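Local coordinates for protein alpha-glucosidase (Pseudoalteromonas sp. K8, PDB 5HQA) that hydrolyses alpha-glucosidic linkages as a family 97 glycoside hydrolase that binds calcium and is activated by chloride, at residues Q68-R73 with S259-G264; Y303-V308 with Q545-V550; Y520-S525 with D566-A571; P526-A531 with V550-Q555. All coordinates share one frame; numbering follows the deposited sequence.

Contact 1. Residues Q68-R73 with S259-G264. With FMT (formic acid), chain L.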
# COMPACT_ATOMS: atom_id res chain seq x y z
N GLN A 68 -16.10 4.11 7.17
CA GLN A 68 -15.47 4.14 5.86
C GLN A 68 -16.48 3.82 4.77
O GLN A 68 -17.37 2.98 4.96
CB GLN A 68 -14.34 3.12 5.78
CG GLN A 68 -13.30 3.24 6.85
CD GLN A 68 -11.96 2.76 6.34
OE1 GLN A 68 -11.30 3.48 5.59
NE2 GLN A 68 -11.57 1.55 6.72
N PRO A 69 -16.37 4.45 3.60
CA PRO A 69 -17.23 4.03 2.47
C PRO A 69 -16.90 2.62 2.00
O PRO A 69 -17.80 1.88 1.59
CB PRO A 69 -16.94 5.08 1.39
CG PRO A 69 -15.54 5.56 1.70
CD PRO A 69 -15.45 5.54 3.22
N TRP A 70 -15.63 2.25 2.04
CA TRP A 70 -15.13 0.92 1.75
C TRP A 70 -13.84 0.79 2.54
O TRP A 70 -13.24 1.79 2.93
CB TRP A 70 -14.86 0.71 0.25
CG TRP A 70 -13.96 1.78 -0.33
CD1 TRP A 70 -14.36 2.93 -0.95
CD2 TRP A 70 -12.53 1.80 -0.32
NE1 TRP A 70 -13.26 3.66 -1.34
CE2 TRP A 70 -12.12 2.99 -0.97
CE3 TRP A 70 -11.54 0.93 0.16
CZ2 TRP A 70 -10.78 3.33 -1.14
CZ3 TRP A 70 -10.21 1.27 -0.01
CH2 TRP A 70 -9.84 2.45 -0.67
N GLY A 71 -13.40 -0.43 2.77
CA GLY A 71 -12.16 -0.59 3.51
C GLY A 71 -12.01 -1.99 4.09
O GLY A 71 -12.76 -2.91 3.76
N GLU A 72 -11.01 -2.10 4.96
CA GLU A 72 -10.72 -3.31 5.70
C GLU A 72 -11.57 -3.41 6.97
O GLU A 72 -11.62 -4.48 7.59
CB GLU A 72 -9.22 -3.35 6.05
CG GLU A 72 -8.74 -2.26 7.03
CD GLU A 72 -8.40 -0.91 6.39
OE1 GLU A 72 -9.28 -0.26 5.77
OE2 GLU A 72 -7.23 -0.48 6.53
N ARG A 73 -12.23 -2.33 7.35
CA ARG A 73 -13.21 -2.36 8.43
C ARG A 73 -14.17 -1.20 8.18
O ARG A 73 -13.80 -0.18 7.59
CB ARG A 73 -12.57 -2.26 9.82
CG ARG A 73 -11.73 -1.01 10.06
CD ARG A 73 -11.03 -1.07 11.43
NE ARG A 73 -10.45 -2.39 11.67
CZ ARG A 73 -9.20 -2.72 11.36
NH1 ARG A 73 -8.77 -3.95 11.61
NH2 ARG A 73 -8.38 -1.85 10.81
N SER A 259 -20.42 6.60 -3.59
CA SER A 259 -21.03 5.31 -3.89
C SER A 259 -20.66 4.80 -5.28
O SER A 259 -20.84 3.61 -5.56
CB SER A 259 -22.55 5.41 -3.75
OG SER A 259 -23.08 6.38 -4.63
N TRP A 260 -20.12 5.67 -6.15
CA TRP A 260 -19.66 5.26 -7.47
C TRP A 260 -18.31 4.56 -7.45
O TRP A 260 -17.86 4.09 -8.50
CB TRP A 260 -19.58 6.48 -8.39
CG TRP A 260 -18.84 7.66 -7.80
CD1 TRP A 260 -19.38 8.69 -7.08
CD2 TRP A 260 -17.44 7.94 -7.90
NE1 TRP A 260 -18.40 9.59 -6.72
CE2 TRP A 260 -17.20 9.15 -7.22
CE3 TRP A 260 -16.36 7.28 -8.50
CZ2 TRP A 260 -15.92 9.71 -7.12
CZ3 TRP A 260 -15.10 7.84 -8.40
CH2 TRP A 260 -14.89 9.04 -7.72
N VAL A 261 -17.65 4.49 -6.30
CA VAL A 261 -16.45 3.69 -6.12
C VAL A 261 -16.89 2.29 -5.69
O VAL A 261 -17.53 2.13 -4.65
CB VAL A 261 -15.51 4.32 -5.08
CG1 VAL A 261 -14.28 3.45 -4.89
CG2 VAL A 261 -15.12 5.73 -5.48
N LYS A 262 -16.55 1.28 -6.50
CA LYS A 262 -17.08 -0.07 -6.34
C LYS A 262 -15.96 -1.07 -6.07
O LYS A 262 -15.25 -1.47 -7.02
CB LYS A 262 -17.86 -0.51 -7.58
CG LYS A 262 -19.03 0.40 -7.98
CD LYS A 262 -20.12 0.46 -6.92
CE LYS A 262 -21.48 0.77 -7.53
NZ LYS A 262 -21.34 1.56 -8.79
N PRO A 263 -15.78 -1.53 -4.83
CA PRO A 263 -14.86 -2.65 -4.59
C PRO A 263 -15.33 -3.88 -5.35
O PRO A 263 -16.53 -4.09 -5.55
CB PRO A 263 -14.95 -2.86 -3.08
CG PRO A 263 -15.48 -1.57 -2.54
CD PRO A 263 -16.42 -1.06 -3.59
N GLY A 264 -14.38 -4.70 -5.79
CA GLY A 264 -14.75 -5.91 -6.50
C GLY A 264 -13.54 -6.64 -7.02
O GLY A 264 -12.40 -6.26 -6.76
C FMT L . -17.97 13.29 -6.62
O1 FMT L . -17.02 13.55 -7.37
O2 FMT L . -17.93 12.45 -5.71
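Trp70 packs obliquely against Val261 and Pro263, which touch different parts of its side chain. The CG1 methyl of Val261 comes against the pyrrole end of the indole, 3.7 Å from Trp70 NE1, while Pro263 CG rests 3.7 Å from Trp70 CB. A chi1 of 53° swings the ring in between the backbone N and the carbonyl carbon, and chi2 of -94° turns its pyrrole end to the valine. The indole nitrogen is satisfied elsewhere: it donates to Pro449 O, so a polar N-H can sit in this buried apolar setting. Residues 68-73 form the turn between strands 53-67 and 75-89 of the N-terminal beta-sandwich domain, and residues 259-264 lead into strand 264-269 of the TIM barrel; the large, flat tryptophan thus spans the interface of two domains. The turn is stiffened from within by Gln68, whose NE2 donates to Arg73 O at 3.0 Å and to Glu72 OE1 at 3.1 Å, the carboxylate being met from above its plane. Gly71 suits the turn because its backbone angles would jam a CB against the carbonyl of Trp70. Beyond the interface, Val261 CG2 sits above one face of the Trp260 ring, toward its rim, 3.5 Å from the plane. At that ring's edge, Trp260 NE1 donates to O2 of a formic acid, probably from the crystallisation liquor, at 3.1 Å.

Contact 2. Residues Y303-V308 with Q545-V550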
# COMPACT_ATOMS: atom_id res chain seq x y z
N TYR A 303 -18.36 -15.90 -14.40
CA TYR A 303 -17.75 -16.34 -13.15
C TYR A 303 -17.74 -15.26 -12.07
O TYR A 303 -17.16 -15.48 -11.00
CB TYR A 303 -16.34 -16.86 -13.42
CG TYR A 303 -16.41 -18.17 -14.19
CD1 TYR A 303 -16.81 -19.34 -13.55
CD2 TYR A 303 -16.12 -18.22 -15.54
CE1 TYR A 303 -16.89 -20.54 -14.24
CE2 TYR A 303 -16.20 -19.42 -16.25
CZ TYR A 303 -16.59 -20.57 -15.59
OH TYR A 303 -16.68 -21.77 -16.26
N GLY A 304 -18.39 -14.12 -12.30
CA GLY A 304 -18.61 -13.17 -11.23
C GLY A 304 -17.54 -12.13 -11.03
O GLY A 304 -17.27 -11.74 -9.89
N PHE A 305 -16.93 -11.63 -12.11
CA PHE A 305 -15.93 -10.58 -12.02
C PHE A 305 -16.49 -9.29 -12.59
O PHE A 305 -17.23 -9.30 -13.57
CB PHE A 305 -14.65 -11.00 -12.73
CG PHE A 305 -13.97 -12.16 -12.07
CD1 PHE A 305 -14.32 -13.46 -12.39
CD2 PHE A 305 -13.02 -11.95 -11.07
CE1 PHE A 305 -13.72 -14.53 -11.75
CE2 PHE A 305 -12.41 -13.02 -10.43
CZ PHE A 305 -12.76 -14.31 -10.77
N ASP A 306 -16.14 -8.17 -11.94
CA ASP A 306 -16.77 -6.88 -12.26
C ASP A 306 -16.19 -6.23 -13.51
O ASP A 306 -16.89 -5.44 -14.16
CB ASP A 306 -16.61 -5.91 -11.09
CG ASP A 306 -17.40 -6.33 -9.87
OD1 ASP A 306 -18.37 -7.10 -10.02
OD2 ASP A 306 -17.07 -5.86 -8.76
N GLY A 307 -14.93 -6.50 -13.83
CA GLY A 307 -14.28 -5.75 -14.89
C GLY A 307 -13.13 -6.52 -15.50
O GLY A 307 -12.66 -7.53 -14.96
N VAL A 308 -12.70 -6.03 -16.66
CA VAL A 308 -11.57 -6.60 -17.40
C VAL A 308 -10.57 -5.48 -17.64
O VAL A 308 -10.87 -4.52 -18.37
CB VAL A 308 -12.01 -7.24 -18.72
CG1 VAL A 308 -10.79 -7.70 -19.51
CG2 VAL A 308 -12.97 -8.39 -18.47
N GLN A 545 -13.42 -21.86 -7.00
CA GLN A 545 -14.62 -21.47 -6.26
C GLN A 545 -14.30 -20.51 -5.11
O GLN A 545 -15.10 -19.61 -4.81
CB GLN A 545 -15.34 -22.71 -5.73
CG GLN A 545 -16.71 -22.41 -5.13
CD GLN A 545 -17.70 -21.89 -6.16
OE1 GLN A 545 -17.97 -22.55 -7.17
NE2 GLN A 545 -18.23 -20.70 -5.92
N PHE A 546 -13.13 -20.66 -4.47
CA PHE A 546 -12.81 -19.72 -3.41
C PHE A 546 -12.67 -18.30 -3.94
O PHE A 546 -13.14 -17.34 -3.31
CB PHE A 546 -11.53 -20.10 -2.67
CG PHE A 546 -11.24 -19.18 -1.52
CD1 PHE A 546 -11.95 -19.31 -0.33
CD2 PHE A 546 -10.31 -18.16 -1.64
CE1 PHE A 546 -11.72 -18.44 0.73
CE2 PHE A 546 -10.07 -17.28 -0.59
CZ PHE A 546 -10.78 -17.42 0.60
N ILE A 547 -12.01 -18.14 -5.09
CA ILE A 547 -11.85 -16.81 -5.67
C ILE A 547 -13.21 -16.25 -6.08
O ILE A 547 -13.48 -15.05 -5.92
CB ILE A 547 -10.88 -16.87 -6.86
CG1 ILE A 547 -9.51 -17.37 -6.40
CG2 ILE A 547 -10.76 -15.49 -7.52
CD1 ILE A 547 -8.46 -17.43 -7.52
N GLN A 548 -14.09 -17.10 -6.61
CA GLN A 548 -15.44 -16.65 -6.94
C GLN A 548 -16.19 -16.20 -5.70
O GLN A 548 -17.00 -15.27 -5.77
CB GLN A 548 -16.21 -17.75 -7.64
CG GLN A 548 -15.70 -18.09 -9.02
CD GLN A 548 -16.47 -19.24 -9.61
OE1 GLN A 548 -16.10 -20.40 -9.43
NE2 GLN A 548 -17.57 -18.94 -10.28
N ASP A 549 -15.96 -16.86 -4.56
CA ASP A 549 -16.73 -16.56 -3.36
C ASP A 549 -16.21 -15.34 -2.61
O ASP A 549 -17.00 -14.61 -1.99
CB ASP A 549 -16.73 -17.75 -2.40
CG ASP A 549 -17.62 -18.90 -2.87
OD1 ASP A 549 -18.36 -18.77 -3.87
OD2 ASP A 549 -17.58 -19.95 -2.19
N VAL A 550 -14.90 -15.10 -2.63
CA VAL A 550 -14.31 -14.23 -1.62
C VAL A 550 -14.66 -12.76 -1.90
O VAL A 550 -14.58 -12.31 -3.05
CB VAL A 550 -12.79 -14.45 -1.52
CG1 VAL A 550 -12.05 -14.01 -2.81
CG2 VAL A 550 -12.21 -13.78 -0.27
O HOH W 1 -19.67 -16.92 -9.33
O HOH W 2 -18.31 -14.83 -8.15
O HOH W 3 -18.00 -12.24 -6.83
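Gln548 and Tyr303 bury the most surface here, with Phe305 third. The amide of Gln548 approaches the edge of the Tyr303 ring, NE2 lying near the ring plane and 3.4 Å from CD1, with the two flat groups turned 71° apart. This van der Waals contact suits a glutamine at a partly exposed place: its methylenes pack while its amide can still meet water. With CG anti to the carbonyl carbon (chi1 -68°) and the chain extended beyond it, the side chain reaches across from the helix and lays its CG 3.6 Å from Tyr303 O. Water 2 sits in the gap, 3.1 Å from Tyr303 O and 2.8 Å from Gln548 O, so it can bridge the two backbones, though it has more acceptors in reach than protons. Phe305 turns its ring edge to Ile547, CZ lying 4.0 Å from CG2, and Ala530 packs against both side chains. Gly304 suits the end of helix 290-303 by taking a positive phi. Lys265 NZ bonds to the carbonyl oxygens of Ile547 and Val550, where its charge probably complements the C-terminal end of helix 541-549. The end of helix 290-303, the entry to strand 307-310 and the end of helix 541-549 thus meet at the N-terminal end of the barrel strands, where the alpha-beta loops of a TIM barrel lie.

Contact 3. Residues Y520-S525 with D566-A571. With MG (magnesium ion), chain F.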
# COMPACT_ATOMS: atom_id res chain seq x y z
N TYR A 520 -6.01 -13.71 -1.03
CA TYR A 520 -7.21 -12.88 -1.13
C TYR A 520 -7.69 -12.41 0.23
O TYR A 520 -8.46 -11.45 0.30
CB TYR A 520 -8.32 -13.65 -1.87
CG TYR A 520 -8.02 -13.76 -3.34
CD1 TYR A 520 -8.45 -12.77 -4.23
CD2 TYR A 520 -7.27 -14.80 -3.84
CE1 TYR A 520 -8.15 -12.84 -5.57
CE2 TYR A 520 -6.96 -14.88 -5.19
CZ TYR A 520 -7.40 -13.90 -6.05
OH TYR A 520 -7.09 -13.97 -7.38
N VAL A 521 -7.27 -13.07 1.31
CA VAL A 521 -7.60 -12.61 2.64
C VAL A 521 -6.39 -12.00 3.35
O VAL A 521 -6.57 -11.11 4.19
CB VAL A 521 -8.21 -13.75 3.49
CG1 VAL A 521 -8.82 -13.19 4.78
CG2 VAL A 521 -9.27 -14.49 2.68
N VAL A 522 -5.18 -12.42 3.00
CA VAL A 522 -4.00 -11.89 3.69
C VAL A 522 -3.67 -10.48 3.22
O VAL A 522 -3.33 -9.61 4.04
CB VAL A 522 -2.81 -12.85 3.51
CG1 VAL A 522 -1.52 -12.18 3.97
CG2 VAL A 522 -3.05 -14.13 4.29
N LEU A 523 -3.74 -10.21 1.91
CA LEU A 523 -3.32 -8.91 1.37
C LEU A 523 -4.56 -8.09 1.03
O LEU A 523 -5.24 -8.38 0.04
CB LEU A 523 -2.43 -9.08 0.15
CG LEU A 523 -1.10 -9.81 0.35
CD1 LEU A 523 -0.37 -9.92 -0.99
CD2 LEU A 523 -0.23 -9.11 1.39
N TYR A 524 -4.84 -7.08 1.84
CA TYR A 524 -6.06 -6.30 1.63
C TYR A 524 -5.94 -5.42 0.38
O TYR A 524 -4.93 -4.74 0.18
CB TYR A 524 -6.38 -5.43 2.85
CG TYR A 524 -7.48 -4.46 2.50
CD1 TYR A 524 -8.74 -4.93 2.12
CD2 TYR A 524 -7.25 -3.09 2.46
CE1 TYR A 524 -9.75 -4.06 1.75
CE2 TYR A 524 -8.26 -2.20 2.09
CZ TYR A 524 -9.50 -2.70 1.73
OH TYR A 524 -10.49 -1.84 1.36
N SER A 525 -6.99 -5.43 -0.44
CA SER A 525 -7.18 -4.44 -1.50
C SER A 525 -8.65 -4.39 -1.85
O SER A 525 -9.30 -5.45 -1.89
CB SER A 525 -6.34 -4.78 -2.74
OG SER A 525 -6.54 -3.81 -3.75
N ASP A 566 7.93 -14.54 8.63
CA ASP A 566 7.67 -15.94 8.91
C ASP A 566 6.25 -16.35 8.57
O ASP A 566 6.06 -17.30 7.81
CB ASP A 566 7.96 -16.26 10.39
CG ASP A 566 9.44 -16.24 10.71
OD1 ASP A 566 10.27 -16.23 9.77
OD2 ASP A 566 9.78 -16.24 11.92
N PHE A 567 5.23 -15.66 9.10
CA PHE A 567 3.86 -16.06 8.78
C PHE A 567 2.89 -14.96 9.21
O PHE A 567 3.24 -14.08 9.99
CB PHE A 567 3.46 -17.38 9.45
CG PHE A 567 3.22 -17.28 10.94
CD1 PHE A 567 4.29 -17.22 11.83
CD2 PHE A 567 1.92 -17.28 11.44
CE1 PHE A 567 4.07 -17.15 13.21
CE2 PHE A 567 1.69 -17.20 12.82
CZ PHE A 567 2.76 -17.14 13.71
N ILE A 568 1.66 -15.06 8.71
CA ILE A 568 0.57 -14.19 9.16
C ILE A 568 -0.74 -14.93 8.96
O ILE A 568 -0.90 -15.70 8.01
CB ILE A 568 0.57 -12.82 8.44
CG1 ILE A 568 -0.61 -11.97 8.95
CG2 ILE A 568 0.50 -13.00 6.94
CD1 ILE A 568 -0.31 -10.54 9.21
N VAL A 569 -1.69 -14.70 9.88
CA VAL A 569 -3.05 -15.23 9.82
C VAL A 569 -4.02 -14.07 9.95
O VAL A 569 -3.97 -13.33 10.94
CB VAL A 569 -3.31 -16.26 10.93
CG1 VAL A 569 -4.71 -16.86 10.76
CG2 VAL A 569 -2.25 -17.35 10.91
N PHE A 570 -4.90 -13.91 8.96
CA PHE A 570 -5.93 -12.87 8.97
C PHE A 570 -7.30 -13.52 9.03
O PHE A 570 -7.54 -14.53 8.36
CB PHE A 570 -5.87 -12.02 7.70
CG PHE A 570 -5.33 -10.63 7.91
CD1 PHE A 570 -6.13 -9.64 8.47
CD2 PHE A 570 -4.05 -10.29 7.48
CE1 PHE A 570 -5.64 -8.34 8.64
CE2 PHE A 570 -3.57 -9.00 7.64
CZ PHE A 570 -4.36 -8.03 8.21
N ALA A 571 -8.20 -12.93 9.82
CA ALA A 571 -9.63 -13.22 9.76
C ALA A 571 -10.36 -11.91 9.44
O ALA A 571 -10.06 -10.87 10.04
CB ALA A 571 -10.14 -13.82 11.07
MG MG F . 11.05 -16.34 7.85
O HOH W 4 11.98 -16.31 6.04
O HOH W 5 12.40 -17.83 8.41
O HOH W 6 12.38 -14.87 8.46
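Phe570 and Ile568 of strand 567-574, in the C-terminal beta domain, pack against Val521 and Val522 in the last turn of helix 513-522 of the TIM barrel. Phe570 approaches the carbonyls at that helix end obliquely, its CD2 lying 3.6 Å from Val522 O and its CB 3.7 Å from Val521 O. Next to it, the methyls Val522 CG1 and Ile568 CG2 touch at 3.7 Å. With CG1 of Ile568 opposite the backbone N (chi1 179°), CG2 is the branch left facing the helix. Beta-branched residues suit both sides because they carry their methyls close to the main chain, filling the short distance between helix and strand. Strand alternation sends Ile568 and Phe570 to the helix, while Val569 and Ala571 face away, Val569 onto strands 554-563, 585-591 and 596-601. A second shell secures the meeting point: Arg572 donates through NE to Val521 O and makes a cation-pi contact with Phe570, so one guanidinium serves both a carbonyl at the helix end and the aromatic ring. At the start of the strand, Asp566 and Phe567 form a classic beta bulge against strand 554-563. Asp566 belongs to an octahedral magnesium site that Gly565 O and Asp592 OD2 complete with three waters; Asp566 OD1 binds the magnesium at 2.1 Å, directly opposite water 4.

Contact 4. Residues P526-A531 with V550-Q555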
# COMPACT_ATOMS: atom_id res chain seq x y z
N PRO A 526 -9.23 -3.21 -2.10
CA PRO A 526 -10.66 -3.16 -2.46
C PRO A 526 -10.94 -3.73 -3.83
O PRO A 526 -12.09 -4.14 -4.09
CB PRO A 526 -10.99 -1.67 -2.39
CG PRO A 526 -9.69 -1.00 -2.70
CD PRO A 526 -8.64 -1.86 -2.05
N ILE A 527 -9.95 -3.76 -4.72
CA ILE A 527 -10.05 -4.52 -5.96
C ILE A 527 -8.98 -5.60 -5.91
O ILE A 527 -7.84 -5.35 -5.51
CB ILE A 527 -9.91 -3.65 -7.22
CG1 ILE A 527 -8.61 -2.84 -7.22
CG2 ILE A 527 -11.13 -2.73 -7.37
CD1 ILE A 527 -8.31 -2.21 -8.58
N GLN A 528 -9.38 -6.82 -6.25
CA GLN A 528 -8.51 -7.98 -6.24
C GLN A 528 -8.54 -8.59 -7.63
O GLN A 528 -9.62 -8.87 -8.16
CB GLN A 528 -8.95 -9.02 -5.20
CG GLN A 528 -8.79 -8.56 -3.73
CD GLN A 528 -7.35 -8.69 -3.22
OE1 GLN A 528 -6.40 -8.79 -4.01
NE2 GLN A 528 -7.19 -8.68 -1.90
N MET A 529 -7.38 -8.79 -8.22
CA MET A 529 -7.32 -9.44 -9.52
C MET A 529 -7.29 -10.94 -9.34
O MET A 529 -6.68 -11.45 -8.40
CB MET A 529 -6.09 -8.99 -10.30
CG MET A 529 -6.19 -9.29 -11.78
SD MET A 529 -4.71 -8.69 -12.61
CE MET A 529 -5.22 -8.84 -14.33
N ALA A 530 -7.98 -11.64 -10.23
CA ALA A 530 -7.66 -13.03 -10.52
C ALA A 530 -6.73 -12.96 -11.71
O ALA A 530 -7.16 -12.80 -12.85
CB ALA A 530 -8.92 -13.85 -10.80
N ALA A 531 -5.42 -13.04 -11.44
CA ALA A 531 -4.40 -12.62 -12.38
C ALA A 531 -4.15 -13.60 -13.52
O ALA A 531 -3.56 -13.20 -14.53
CB ALA A 531 -3.08 -12.39 -11.64
N VAL A 550 -14.90 -15.10 -2.63
CA VAL A 550 -14.31 -14.23 -1.62
C VAL A 550 -14.66 -12.76 -1.90
O VAL A 550 -14.58 -12.31 -3.05
CB VAL A 550 -12.79 -14.45 -1.52
CG1 VAL A 550 -12.05 -14.01 -2.81
CG2 VAL A 550 -12.21 -13.78 -0.27
N PRO A 551 -15.06 -11.99 -0.89
CA PRO A 551 -15.30 -10.56 -1.08
C PRO A 551 -13.99 -9.78 -1.02
O PRO A 551 -12.91 -10.34 -0.78
CB PRO A 551 -16.23 -10.20 0.09
CG PRO A 551 -15.89 -11.20 1.15
CD PRO A 551 -15.47 -12.46 0.44
N THR A 552 -14.09 -8.47 -1.29
CA THR A 552 -12.94 -7.57 -1.23
C THR A 552 -13.22 -6.37 -0.32
O THR A 552 -12.44 -5.41 -0.31
CB THR A 552 -12.54 -7.06 -2.62
OG1 THR A 552 -13.54 -6.15 -3.10
CG2 THR A 552 -12.41 -8.22 -3.61
N ASP A 553 -14.31 -6.41 0.43
CA ASP A 553 -14.73 -5.28 1.25
C ASP A 553 -15.22 -5.85 2.57
O ASP A 553 -16.01 -6.80 2.59
CB ASP A 553 -15.83 -4.49 0.54
CG ASP A 553 -16.11 -3.15 1.18
OD1 ASP A 553 -17.26 -2.68 1.08
OD2 ASP A 553 -15.18 -2.56 1.78
N TRP A 554 -14.73 -5.30 3.68
CA TRP A 554 -14.81 -6.00 4.95
C TRP A 554 -15.37 -5.07 6.01
O TRP A 554 -14.99 -3.90 6.09
CB TRP A 554 -13.42 -6.48 5.39
CG TRP A 554 -12.69 -7.24 4.31
CD1 TRP A 554 -11.72 -6.75 3.47
CD2 TRP A 554 -12.87 -8.61 3.96
NE1 TRP A 554 -11.29 -7.75 2.62
CE2 TRP A 554 -11.99 -8.90 2.90
CE3 TRP A 554 -13.71 -9.63 4.44
CZ2 TRP A 554 -11.91 -10.16 2.32
CZ3 TRP A 554 -13.63 -10.89 3.86
CH2 TRP A 554 -12.73 -11.15 2.81
N GLN A 555 -16.29 -5.59 6.83
CA GLN A 555 -16.72 -4.77 7.95
C GLN A 555 -15.77 -4.87 9.14
O GLN A 555 -15.75 -3.95 9.96
CB GLN A 555 -18.15 -5.12 8.39
CG GLN A 555 -18.44 -6.57 8.62
CD GLN A 555 -19.83 -6.75 9.21
OE1 GLN A 555 -20.18 -6.09 10.19
NE2 GLN A 555 -20.64 -7.63 8.61
O HOH W 7 -10.19 -9.88 -0.97
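Thr552 meets Pro526 and Gln528 in the linker by which the chain leaves the TIM barrel, between helix 541-549 and strand 554-563 of the C-terminal beta domain; the linker runs beside strand 527-529 of the barrel sheet. It begins at Val550, whose side chain packs on Tyr520. Pro551 follows, restricting the backbone just after the helix, and its O lies 2.8 Å from water 7, which reaches Gln528 NE2 by a weak bond; the firmer partner of that amide nitrogen is Leu523 O. Thr552 then does most of the work with both its branches. Its OG1 donates to Pro526 O at 2.7 Å, coming from above the carbonyl plane, with a C=O...donor angle of 132°. A chi1 of 71° tucks the hydroxyl back over its own backbone, toward Pro526 O, and the CG2 methyl packs 3.6 Å from Gln528 CG, the two side chains lying alongside but running opposite ways. Threonine suits the place by having a donor and a methyl on one carbon. Its own backbone adds a nearly straight CH...O contact, Pro526 CA to Thr552 O at 3.6 Å. Asp553 OD2 next accepts from Gly71 N, and Trp554 pairs with the same glycine through the backbone, tying the linker to the N-terminal domain. The indole of Trp554 folds back along the linker, its NE1 3.9 Å from Thr552 O.

Overall arrangement
From the N terminus, contact 1 closes the first long loop, most of the N-terminal beta domain, by joining turn 68-73 to the entry of barrel strand 264-269; it is complete before the others open. Contact 2 then spans most of the barrel, from 303-308 to 545-550. It crosses contacts 3 and 4, with which its segments alternate, and shares Val550 with contact 4. Contact 4, a short loop through helices 534-538 and 541-549, is nested inside contact 3. Contacts 1 and 4, with centres about 10 Å apart, meet where Gly264 N bonds Pro526 O. All three domains are thereby joined: contact 1 ties the first to the barrel, contact 3 the last.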